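Local coordinates for protein putative adenosine kinase (Schistosoma mansoni, PDB 3VAS) that catalyses the phosphorylation of adenosine to AMP, as an adenosine kinase of the ribokinase (pfkB) family, at residues V27-D36 against G81-I91; Q311-F322 against A346-F356. One frame throughout, in Å; residues are numbered along the deposited sequence.

Contact 1 (V27-D36 against G81-I91); sequences VFGMGNPLLD and GGATLNTVKMI. With ADN (adenosine), chain C.
Thr84, Val88 and Ile91 line the side of helix 83-91 that lies on strand 27-31, the two running nearly antiparallel (160°) with axes 7.4 Å apart. Gly29 and Gly31 present bare backbone here, which lets the helix come in close. With OG1 beside the backbone N (chi1 -58°), Thr84 has its methyl CG2 anti to that N, 3.4 Å from Met30 O; OG1 is left to bond Ala185 N. Val88 brings one branch, CG2, to 3.9 Å from Gly29 CA, while Ile91 extends CD1 to meet Val27 CG1.

Beyond Gly31, where the strand is interrupted, Gly81 N donates to Leu34 O (2.6 Å) and the two segments hold adenosine. Asp36 spreads its carboxylate across the ribose diol: OD1 accepts from O2', and OD2 accepts from O3' at 2.5 Å, with Gly82 N donating to O2' and Asn86 ND2 to O3'. Asn32 swings ND2 onto adenine N1 (3.0 Å, 166°), its OD1 fixed by Thr191. Ala83 N donates to N3 (3.2 Å), and Leu34 lays CD1 against the base, 3.5 Å from C4.

The strand is flanked by strands 101-107 and 181-185, and Leu85 packs on helix 111-122 beyond.

Contact 2 (Q311-F322 against A346-F356); sequences QIIDTNGAGDAF and AAAYIICRSGF. With ADN (adenosine), chain C.
Ile351 O, on the last residue of helix 346-351, takes two backbone donors from the incoming loop: Asp314 N at 2.9 Å and almost straight (176°), and Ile313 N at 3.1 Å and more bent. They arrive from opposite faces of the carbonyl plane, so one acceptor holds two successive peptides. The Asp314 side chain returns the grip. With CG anti to its backbone N (chi1 -173°), it directs OD2 to Gly355 N, which meets OD2 on its anti side, slightly out of the carboxylate plane, at 3.1 Å; OD1 takes a weak bond from Asn316 N. A water lies 2.7 Å from Asp314 O and 2.8 Å from Arg353 O, with further carbonyl oxygens close by, so it may share its protons among them.

Apolar packing takes over along helix 318-322. Ala321 CB sits 3.5 Å from Ile350 CG1, and Ala318 CB meets Ile351 CG1. Ile350 CD1 stands over the centre of one face of the Phe356 ring, whose edge points CE1 at Gly317 O, 3.6 Å away. Asp320 OD2 accepts the adenosine O5' hydroxyl (2.7 Å).

In ribokinases the corresponding aspartate is the catalytic base, and the GAGD sequence starting at Gly317 is the family's anion-hole motif, consistent with phosphoryl transfer to O5' here. The bonds to Ile351 O and from Gly355 N thus tie the loop leading into this motif to the C-terminal end of helix 346-351 and the chain after it.

In the fold
The two contacts follow one another along the chain, contact 1 closing before contact 2 opens; their centres lie about 15 Å apart, and both touch the same adenosine. Contact 1 pairs strand 27-40 with helix 83-95, and contact 2 pairs the start of helix 318-330 with the end of helix 336-351. Helix 83-95 joins them directly: Thr87 OG1 is probably hydrogen-bonded to Asp320 O at 2.8 Å, and Asn86 ND2 probably to Asp320 OD2 at 3.1 Å. Farther along, Met90 CE packs 3.7 Å from Ala346 CB. Asn86 thus lies between O3' and Asp320, an arrangement consistent with linking ribose recognition to the presumed site of phosphoryl transfer within the ribokinase-like fold.

Contact 1 (V27-D36 against G81-I91)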
loop_
_atom_site.group_PDB
_atom_site.type_symbol
_atom_site.label_atom_id
_atom_site.label_comp_id
_atom_site.label_asym_id
_atom_site.label_seq_id
_atom_site.Cartn_x
_atom_site.Cartn_y
_atom_site.Cartn_z
ATOM N N VAL A 27 4.149 -10.349 11.296
ATOM C CA VAL A 27 3.934 -9.598 10.063
ATOM C C VAL A 27 5.020 -8.542 9.882
ATOM O O VAL A 27 5.273 -7.743 10.782
ATOM C CB VAL A 27 2.564 -8.880 10.073
ATOM C CG1 VAL A 27 2.401 -8.018 8.828
ATOM C CG2 VAL A 27 1.428 -9.889 10.187
ATOM N N PHE A 28 5.656 -8.543 8.715
ATOM C CA PHE A 28 6.720 -7.589 8.414
ATOM C C PHE A 28 6.380 -6.767 7.179
ATOM O O PHE A 28 5.961 -7.312 6.159
ATOM C CB PHE A 28 8.052 -8.318 8.192
ATOM C CG PHE A 28 9.195 -7.405 7.811
ATOM C CD1 PHE A 28 10.055 -6.913 8.780
ATOM C CD2 PHE A 28 9.411 -7.048 6.485
ATOM C CE1 PHE A 28 11.102 -6.073 8.437
ATOM C CE2 PHE A 28 10.452 -6.210 6.138
ATOM C CZ PHE A 28 11.301 -5.724 7.113
ATOM N N GLY A 29 6.576 -5.457 7.270
ATOM C CA GLY A 29 6.474 -4.597 6.107
ATOM C C GLY A 29 7.728 -3.759 5.926
ATOM O O GLY A 29 8.401 -3.418 6.901
ATOM N N MET A 30 8.064 -3.450 4.679
ATOM C CA MET A 30 9.061 -2.418 4.392
ATOM C C MET A 30 8.482 -1.484 3.343
ATOM O O MET A 30 7.773 -1.930 2.447
ATOM C CB MET A 30 10.399 -3.011 3.926
ATOM C CG MET A 30 10.356 -3.771 2.601
ATOM S SD MET A 30 12.000 -4.085 1.891
ATOM C CE MET A 30 12.318 -2.567 1.021
ATOM N N GLY A 31 8.755 -0.187 3.459
ATOM C CA GLY A 31 8.195 0.757 2.506
ATOM C C GLY A 31 8.701 2.184 2.578
ATOM O O GLY A 31 9.781 2.463 3.109
ATOM N N ASN A 32 7.905 3.094 2.022
ATOM C CA ASN A 32 8.237 4.509 2.019
ATOM C C ASN A 32 7.400 5.259 3.057
ATOM O O ASN A 32 6.206 5.480 2.860
ATOM C CB ASN A 32 8.007 5.098 0.622
ATOM C CG ASN A 32 8.587 4.224 -0.483
ATOM O OD1 ASN A 32 9.625 3.585 -0.303
ATOM N ND2 ASN A 32 7.916 4.190 -1.630
ATOM N N PRO A 33 8.017 5.636 4.184
ATOM C CA PRO A 33 7.228 6.373 5.176
ATOM C C PRO A 33 7.146 7.835 4.774
ATOM O O PRO A 33 8.178 8.493 4.612
ATOM C CB PRO A 33 8.021 6.184 6.473
ATOM C CG PRO A 33 9.420 5.935 6.036
ATOM C CD PRO A 33 9.384 5.343 4.649
ATOM N N LEU A 34 5.929 8.328 4.584
ATOM C CA LEU A 34 5.733 9.658 4.019
ATOM C C LEU A 34 4.759 10.483 4.845
ATOM O O LEU A 34 3.872 9.945 5.511
ATOM C CB LEU A 34 5.211 9.548 2.582
ATOM C CG LEU A 34 6.007 8.699 1.588
ATOM C CD1 LEU A 34 5.187 8.445 0.325
ATOM C CD2 LEU A 34 7.336 9.371 1.243
ATOM N N LEU A 35 4.923 11.798 4.798
ATOM C CA LEU A 35 3.957 12.685 5.422
ATOM C C LEU A 35 2.928 13.112 4.381
ATOM O O LEU A 35 3.286 13.648 3.330
ATOM C CB LEU A 35 4.653 13.910 6.012
ATOM C CG LEU A 35 3.736 14.883 6.753
ATOM C CD1 LEU A 35 3.331 14.310 8.103
ATOM C CD2 LEU A 35 4.398 16.238 6.914
ATOM N N ASP A 36 1.654 12.859 4.661
ATOM C CA ASP A 36 0.577 13.353 3.807
ATOM C C ASP A 36 0.242 14.803 4.142
ATOM O O ASP A 36 0.066 15.163 5.306
ATOM C CB ASP A 36 -0.679 12.486 3.934
ATOM C CG ASP A 36 -0.523 11.125 3.266
ATOM O OD1 ASP A 36 0.499 10.910 2.575
ATOM O OD2 ASP A 36 -1.433 10.276 3.423
ATOM N N GLY A 81 1.613 9.078 6.430
ATOM C CA GLY A 81 1.167 8.326 5.268
ATOM C C GLY A 81 2.151 7.243 4.863
ATOM O O GLY A 81 2.911 6.739 5.692
ATOM N N GLY A 82 2.142 6.888 3.582
ATOM C CA GLY A 82 2.936 5.772 3.095
ATOM C C GLY A 82 2.081 4.518 2.988
ATOM O O GLY A 82 1.553 4.028 3.993
ATOM N N ALA A 83 1.951 3.998 1.770
ATOM C CA ALA A 83 1.020 2.912 1.486
ATOM C C ALA A 83 1.270 1.658 2.326
ATOM O O ALA A 83 0.348 1.131 2.946
ATOM C CB ALA A 83 1.031 2.573 -0.002
ATOM N N THR A 84 2.513 1.188 2.344
ATOM C CA THR A 84 2.856 -0.016 3.089
ATOM C C THR A 84 2.666 0.210 4.584
ATOM O O THR A 84 2.133 -0.648 5.287
ATOM C CB THR A 84 4.309 -0.464 2.825
ATOM O OG1 THR A 84 4.500 -0.707 1.426
ATOM C CG2 THR A 84 4.632 -1.739 3.611
ATOM N N LEU A 85 3.098 1.375 5.057
ATOM C CA LEU A 85 2.991 1.707 6.467
ATOM C C LEU A 85 1.527 1.789 6.915
ATOM O O LEU A 85 1.183 1.290 7.984
ATOM C CB LEU A 85 3.757 3.000 6.794
ATOM C CG LEU A 85 3.658 3.485 8.245
ATOM C CD1 LEU A 85 4.083 2.389 9.231
ATOM C CD2 LEU A 85 4.474 4.763 8.471
ATOM N N ASN A 86 0.677 2.405 6.090
ATOM C CA ASN A 86 -0.759 2.461 6.364
ATOM C C ASN A 86 -1.335 1.061 6.610
ATOM O O ASN A 86 -2.017 0.820 7.609
ATOM C CB ASN A 86 -1.525 3.114 5.205
ATOM C CG ASN A 86 -1.334 4.625 5.127
ATOM O OD1 ASN A 86 -0.830 5.261 6.054
ATOM N ND2 ASN A 86 -1.770 5.208 4.012
ATOM N N THR A 87 -1.035 0.145 5.695
ATOM C CA THR A 87 -1.545 -1.219 5.757
ATOM C C THR A 87 -1.030 -1.978 6.976
ATOM O O THR A 87 -1.805 -2.581 7.720
ATOM C CB THR A 87 -1.185 -1.992 4.469
ATOM O OG1 THR A 87 -1.897 -1.424 3.364
ATOM C CG2 THR A 87 -1.551 -3.464 4.589
ATOM N N VAL A 88 0.280 -1.937 7.188
ATOM C CA VAL A 88 0.894 -2.690 8.275
ATOM C C VAL A 88 0.474 -2.187 9.656
ATOM O O VAL A 88 0.209 -2.980 10.557
ATOM C CB VAL A 88 2.425 -2.704 8.135
ATOM C CG1 VAL A 88 3.087 -3.245 9.402
ATOM C CG2 VAL A 88 2.816 -3.523 6.920
ATOM N N LYS A 89 0.388 -0.874 9.827
ATOM C CA LYS A 89 0.002 -0.353 11.130
ATOM C C LYS A 89 -1.481 -0.591 11.417
ATOM O O LYS A 89 -1.878 -0.724 12.573
ATOM C CB LYS A 89 0.395 1.119 11.299
ATOM C CG LYS A 89 -0.430 2.125 10.519
ATOM C CD LYS A 89 0.180 3.523 10.674
ATOM C CE LYS A 89 -0.758 4.606 10.162
ATOM N NZ LYS A 89 -0.174 5.968 10.329
ATOM N N MET A 90 -2.301 -0.670 10.374
ATOM C CA MET A 90 -3.707 -0.998 10.594
ATOM C C MET A 90 -3.884 -2.486 10.901
ATOM O O MET A 90 -4.742 -2.852 11.703
ATOM C CB MET A 90 -4.603 -0.570 9.431
ATOM C CG MET A 90 -6.091 -0.770 9.727
ATOM S SD MET A 90 -7.184 -0.062 8.478
ATOM C CE MET A 90 -8.785 -0.217 9.275
ATOM N N ILE A 91 -3.075 -3.341 10.276
ATOM C CA ILE A 91 -3.068 -4.758 10.643
ATOM C C ILE A 91 -2.776 -4.873 12.138
ATOM O O ILE A 91 -3.434 -5.619 12.862
ATOM C CB ILE A 91 -2.001 -5.554 9.873
ATOM C CG1 ILE A 91 -2.326 -5.597 8.380
ATOM C CG2 ILE A 91 -1.886 -6.976 10.423
ATOM C CD1 ILE A 91 -1.287 -6.329 7.555
HETATM O "O5'" ADN C . -3.088 5.017 -0.616
HETATM C "C5'" ADN C . -2.935 6.371 -0.193
HETATM C "C4'" ADN C . -1.574 6.604 0.416
HETATM O "O4'" ADN C . -0.556 6.394 -0.575
HETATM C "C3'" ADN C . -1.314 8.005 0.983
HETATM O "O3'" ADN C . -1.305 7.949 2.410
HETATM C "C2'" ADN C . 0.103 8.363 0.478
HETATM O "O2'" ADN C . 0.987 8.815 1.480
HETATM C "C1'" ADN C . 0.595 7.053 -0.140
HETATM N N9 ADN C . 1.518 7.219 -1.262
HETATM C C8 ADN C . 1.396 8.057 -2.274
HETATM N N7 ADN C . 2.581 7.889 -3.132
HETATM C C5 ADN C . 3.414 6.891 -2.544
HETATM C C6 ADN C . 4.638 6.351 -2.928
HETATM N N6 ADN C . 5.280 6.813 -4.130
HETATM N N1 ADN C . 5.237 5.375 -2.143
HETATM C C2 ADN C . 4.629 4.932 -0.996
HETATM N N3 ADN C . 3.422 5.460 -0.618
HETATM C C4 ADN C . 2.821 6.462 -1.422
HETATM O O HOH W 1 5.002 3.006 3.703
#

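Contact 2 (Q311-F322 against A346-F356)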
loop_
_atom_site.group_PDB
_atom_site.type_symbol
_atom_site.label_atom_id
_atom_site.label_comp_id
_atom_site.label_asym_id
_atom_site.label_seq_id
_atom_site.Cartn_x
_atom_site.Cartn_y
_atom_site.Cartn_z
ATOM N N GLN A 311 -22.164 10.186 2.770
ATOM C CA GLN A 311 -21.448 9.309 3.693
ATOM C C GLN A 311 -19.937 9.402 3.496
ATOM O O GLN A 311 -19.167 9.293 4.452
ATOM C CB GLN A 311 -21.898 7.856 3.521
ATOM C CG GLN A 311 -23.331 7.584 3.950
ATOM C CD GLN A 311 -23.674 6.105 3.924
ATOM O OE1 GLN A 311 -24.136 5.580 2.911
ATOM N NE2 GLN A 311 -23.446 5.424 5.042
ATOM N N ILE A 312 -19.525 9.603 2.251
ATOM C CA ILE A 312 -18.110 9.615 1.896
ATOM C C ILE A 312 -17.386 10.860 2.407
ATOM O O ILE A 312 -17.706 11.983 2.015
ATOM C CB ILE A 312 -17.920 9.497 0.373
ATOM C CG1 ILE A 312 -18.448 8.148 -0.123
ATOM C CG2 ILE A 312 -16.458 9.667 0.004
ATOM C CD1 ILE A 312 -18.431 8.003 -1.630
ATOM N N ILE A 313 -16.412 10.649 3.289
ATOM C CA ILE A 313 -15.592 11.738 3.810
ATOM C C ILE A 313 -14.292 11.876 3.022
ATOM O O ILE A 313 -13.999 12.940 2.479
ATOM C CB ILE A 313 -15.261 11.538 5.302
ATOM C CG1 ILE A 313 -16.539 11.599 6.145
ATOM C CG2 ILE A 313 -14.253 12.581 5.774
ATOM C CD1 ILE A 313 -17.252 12.935 6.088
ATOM N N ASP A 314 -13.519 10.794 2.962
ATOM C CA ASP A 314 -12.250 10.781 2.236
ATOM C C ASP A 314 -11.823 9.348 1.915
ATOM O O ASP A 314 -11.471 8.579 2.812
ATOM C CB ASP A 314 -11.159 11.497 3.042
ATOM C CG ASP A 314 -9.864 11.667 2.257
ATOM O OD1 ASP A 314 -9.898 11.555 1.014
ATOM O OD2 ASP A 314 -8.811 11.922 2.884
ATOM N N THR A 315 -11.854 9.001 0.630
ATOM C CA THR A 315 -11.556 7.639 0.184
ATOM C C THR A 315 -10.059 7.364 0.051
ATOM O O THR A 315 -9.655 6.238 -0.241
ATOM C CB THR A 315 -12.233 7.320 -1.167
ATOM O OG1 THR A 315 -11.733 8.206 -2.178
ATOM C CG2 THR A 315 -13.744 7.469 -1.057
ATOM N N ASN A 316 -9.245 8.395 0.254
ATOM C CA ASN A 316 -7.797 8.245 0.205
ATOM C C ASN A 316 -7.316 7.238 1.247
ATOM O O ASN A 316 -7.564 7.400 2.442
ATOM C CB ASN A 316 -7.116 9.603 0.407
ATOM C CG ASN A 316 -5.600 9.528 0.288
ATOM O OD1 ASN A 316 -5.060 9.305 -0.799
ATOM N ND2 ASN A 316 -4.905 9.739 1.405
ATOM N N GLY A 317 -6.652 6.186 0.784
ATOM C CA GLY A 317 -6.120 5.173 1.675
ATOM C C GLY A 317 -7.011 3.947 1.835
ATOM O O GLY A 317 -6.617 2.981 2.494
ATOM N N ALA A 318 -8.198 3.984 1.230
ATOM C CA ALA A 318 -9.163 2.889 1.323
ATOM C C ALA A 318 -8.583 1.553 0.865
ATOM O O ALA A 318 -8.839 0.515 1.475
ATOM C CB ALA A 318 -10.423 3.220 0.527
ATOM N N GLY A 319 -7.807 1.587 -0.215
ATOM C CA GLY A 319 -7.133 0.402 -0.716
ATOM C C GLY A 319 -6.128 -0.163 0.274
ATOM O O GLY A 319 -6.002 -1.383 0.406
ATOM N N ASP A 320 -5.408 0.724 0.960
ATOM C CA ASP A 320 -4.445 0.312 1.974
ATOM C C ASP A 320 -5.167 -0.363 3.132
ATOM O O ASP A 320 -4.696 -1.367 3.670
ATOM C CB ASP A 320 -3.655 1.512 2.504
ATOM C CG ASP A 320 -2.915 2.267 1.411
ATOM O OD1 ASP A 320 -2.563 1.657 0.376
ATOM O OD2 ASP A 320 -2.682 3.483 1.594
ATOM N N ALA A 321 -6.304 0.208 3.519
ATOM C CA ALA A 321 -7.116 -0.336 4.600
ATOM C C ALA A 321 -7.700 -1.681 4.191
ATOM O O ALA A 321 -7.719 -2.628 4.979
ATOM C CB ALA A 321 -8.235 0.626 4.953
ATOM N N PHE A 322 -8.178 -1.748 2.952
ATOM C CA PHE A 322 -8.742 -2.977 2.417
ATOM C C PHE A 322 -7.755 -4.124 2.583
ATOM O O PHE A 322 -8.116 -5.193 3.062
ATOM C CB PHE A 322 -9.116 -2.810 0.941
ATOM C CG PHE A 322 -9.750 -4.033 0.338
ATOM C CD1 PHE A 322 -11.133 -4.183 0.332
ATOM C CD2 PHE A 322 -8.967 -5.040 -0.215
ATOM C CE1 PHE A 322 -11.725 -5.315 -0.220
ATOM C CE2 PHE A 322 -9.553 -6.172 -0.768
ATOM C CZ PHE A 322 -10.932 -6.312 -0.768
ATOM N N ALA A 346 -12.731 -2.614 6.933
ATOM C CA ALA A 346 -11.544 -1.785 7.129
ATOM C C ALA A 346 -11.580 -0.552 6.239
ATOM O O ALA A 346 -11.351 0.569 6.702
ATOM C CB ALA A 346 -10.291 -2.586 6.862
ATOM N N ALA A 347 -11.881 -0.769 4.962
ATOM C CA ALA A 347 -11.907 0.307 3.974
ATOM C C ALA A 347 -13.006 1.312 4.284
ATOM O O ALA A 347 -12.800 2.524 4.183
ATOM C CB ALA A 347 -12.091 -0.264 2.583
ATOM N N ALA A 348 -14.176 0.798 4.662
ATOM C CA ALA A 348 -15.320 1.638 5.023
ATOM C C ALA A 348 -15.024 2.532 6.230
ATOM O O ALA A 348 -15.456 3.683 6.282
ATOM C CB ALA A 348 -16.550 0.777 5.287
ATOM N N TYR A 349 -14.289 1.998 7.199
ATOM C CA TYR A 349 -13.882 2.775 8.366
ATOM C C TYR A 349 -13.011 3.961 7.943
ATOM O O TYR A 349 -13.204 5.085 8.402
ATOM C CB TYR A 349 -13.130 1.882 9.354
ATOM C CG TYR A 349 -12.545 2.606 10.544
ATOM C CD1 TYR A 349 -13.321 2.890 11.667
ATOM C CD2 TYR A 349 -11.209 2.990 10.556
ATOM C CE1 TYR A 349 -12.779 3.551 12.768
ATOM C CE2 TYR A 349 -10.658 3.650 11.651
ATOM C CZ TYR A 349 -11.447 3.930 12.751
ATOM O OH TYR A 349 -10.893 4.586 13.830
ATOM N N ILE A 350 -12.061 3.699 7.052
ATOM C CA ILE A 350 -11.160 4.733 6.558
ATOM C C ILE A 350 -11.871 5.763 5.667
ATOM O O ILE A 350 -11.601 6.962 5.759
ATOM C CB ILE A 350 -9.952 4.103 5.832
ATOM C CG1 ILE A 350 -8.988 3.499 6.860
ATOM C CG2 ILE A 350 -9.240 5.123 4.960
ATOM C CD1 ILE A 350 -8.597 4.449 7.993
ATOM N N ILE A 351 -12.787 5.291 4.824
ATOM C CA ILE A 351 -13.561 6.154 3.931
ATOM C C ILE A 351 -14.342 7.217 4.708
ATOM O O ILE A 351 -14.513 8.348 4.249
ATOM C CB ILE A 351 -14.519 5.308 3.048
ATOM C CG1 ILE A 351 -13.733 4.608 1.937
ATOM C CG2 ILE A 351 -15.636 6.156 2.444
ATOM C CD1 ILE A 351 -14.562 3.653 1.106
ATOM N N CYS A 352 -14.792 6.858 5.904
ATOM C CA CYS A 352 -15.565 7.783 6.723
ATOM C C CYS A 352 -14.683 8.655 7.621
ATOM O O CYS A 352 -15.180 9.335 8.520
ATOM C CB CYS A 352 -16.602 7.019 7.545
ATOM S SG CYS A 352 -17.928 6.287 6.546
ATOM N N ARG A 353 -13.378 8.642 7.366
ATOM C CA ARG A 353 -12.428 9.439 8.143
ATOM C C ARG A 353 -11.437 10.196 7.246
ATOM O O ARG A 353 -11.146 9.774 6.124
ATOM C CB ARG A 353 -11.678 8.549 9.140
ATOM C CG ARG A 353 -12.586 7.838 10.132
ATOM C CD ARG A 353 -11.819 6.858 11.005
ATOM N NE ARG A 353 -10.836 7.514 11.867
ATOM C CZ ARG A 353 -11.102 7.972 13.086
ATOM N NH1 ARG A 353 -12.326 7.849 13.591
ATOM N NH2 ARG A 353 -10.144 8.554 13.805
ATOM N N SER A 354 -10.919 11.314 7.751
ATOM C CA SER A 354 -10.022 12.172 6.978
ATOM C C SER A 354 -8.578 11.672 7.018
ATOM O O SER A 354 -7.966 11.594 8.087
ATOM C CB SER A 354 -10.091 13.613 7.490
ATOM O OG SER A 354 -11.433 14.071 7.561
ATOM N N GLY A 355 -8.035 11.346 5.849
ATOM C CA GLY A 355 -6.701 10.769 5.762
ATOM C C GLY A 355 -6.674 9.372 6.354
ATOM O O GLY A 355 -7.715 8.828 6.724
ATOM N N PHE A 356 -5.492 8.775 6.454
ATOM C CA PHE A 356 -5.407 7.463 7.082
ATOM C C PHE A 356 -5.357 7.616 8.600
ATOM O O PHE A 356 -4.306 7.466 9.227
ATOM C CB PHE A 356 -4.215 6.661 6.565
ATOM C CG PHE A 356 -4.399 5.176 6.694
ATOM C CD1 PHE A 356 -5.017 4.453 5.683
ATOM C CD2 PHE A 356 -3.972 4.504 7.834
ATOM C CE1 PHE A 356 -5.201 3.083 5.799
ATOM C CE2 PHE A 356 -4.150 3.137 7.957
ATOM C CZ PHE A 356 -4.768 2.424 6.939
HETATM O "O5'" ADN C . -3.088 5.017 -0.616
HETATM C "C5'" ADN C . -2.935 6.371 -0.193
HETATM C "C4'" ADN C . -1.574 6.604 0.416
HETATM O "O4'" ADN C . -0.556 6.394 -0.575
HETATM C "C3'" ADN C . -1.314 8.005 0.983
HETATM O "O3'" ADN C . -1.305 7.949 2.410
HETATM C "C2'" ADN C . 0.103 8.363 0.478
HETATM O "O2'" ADN C . 0.987 8.815 1.480
HETATM C "C1'" ADN C . 0.595 7.053 -0.140
HETATM N N9 ADN C . 1.518 7.219 -1.262
HETATM C C8 ADN C . 1.396 8.057 -2.274
HETATM N N7 ADN C . 2.581 7.889 -3.132
HETATM C C5 ADN C . 3.414 6.891 -2.544
HETATM C C6 ADN C . 4.638 6.351 -2.928
HETATM N N6 ADN C . 5.280 6.813 -4.130
HETATM N N1 ADN C . 5.237 5.375 -2.143
HETATM C C2 ADN C . 4.629 4.932 -0.996
HETATM N N3 ADN C . 3.422 5.460 -0.618
HETATM C C4 ADN C . 2.821 6.462 -1.422
HETATM O O HOH W 2 -9.260 8.710 4.353
#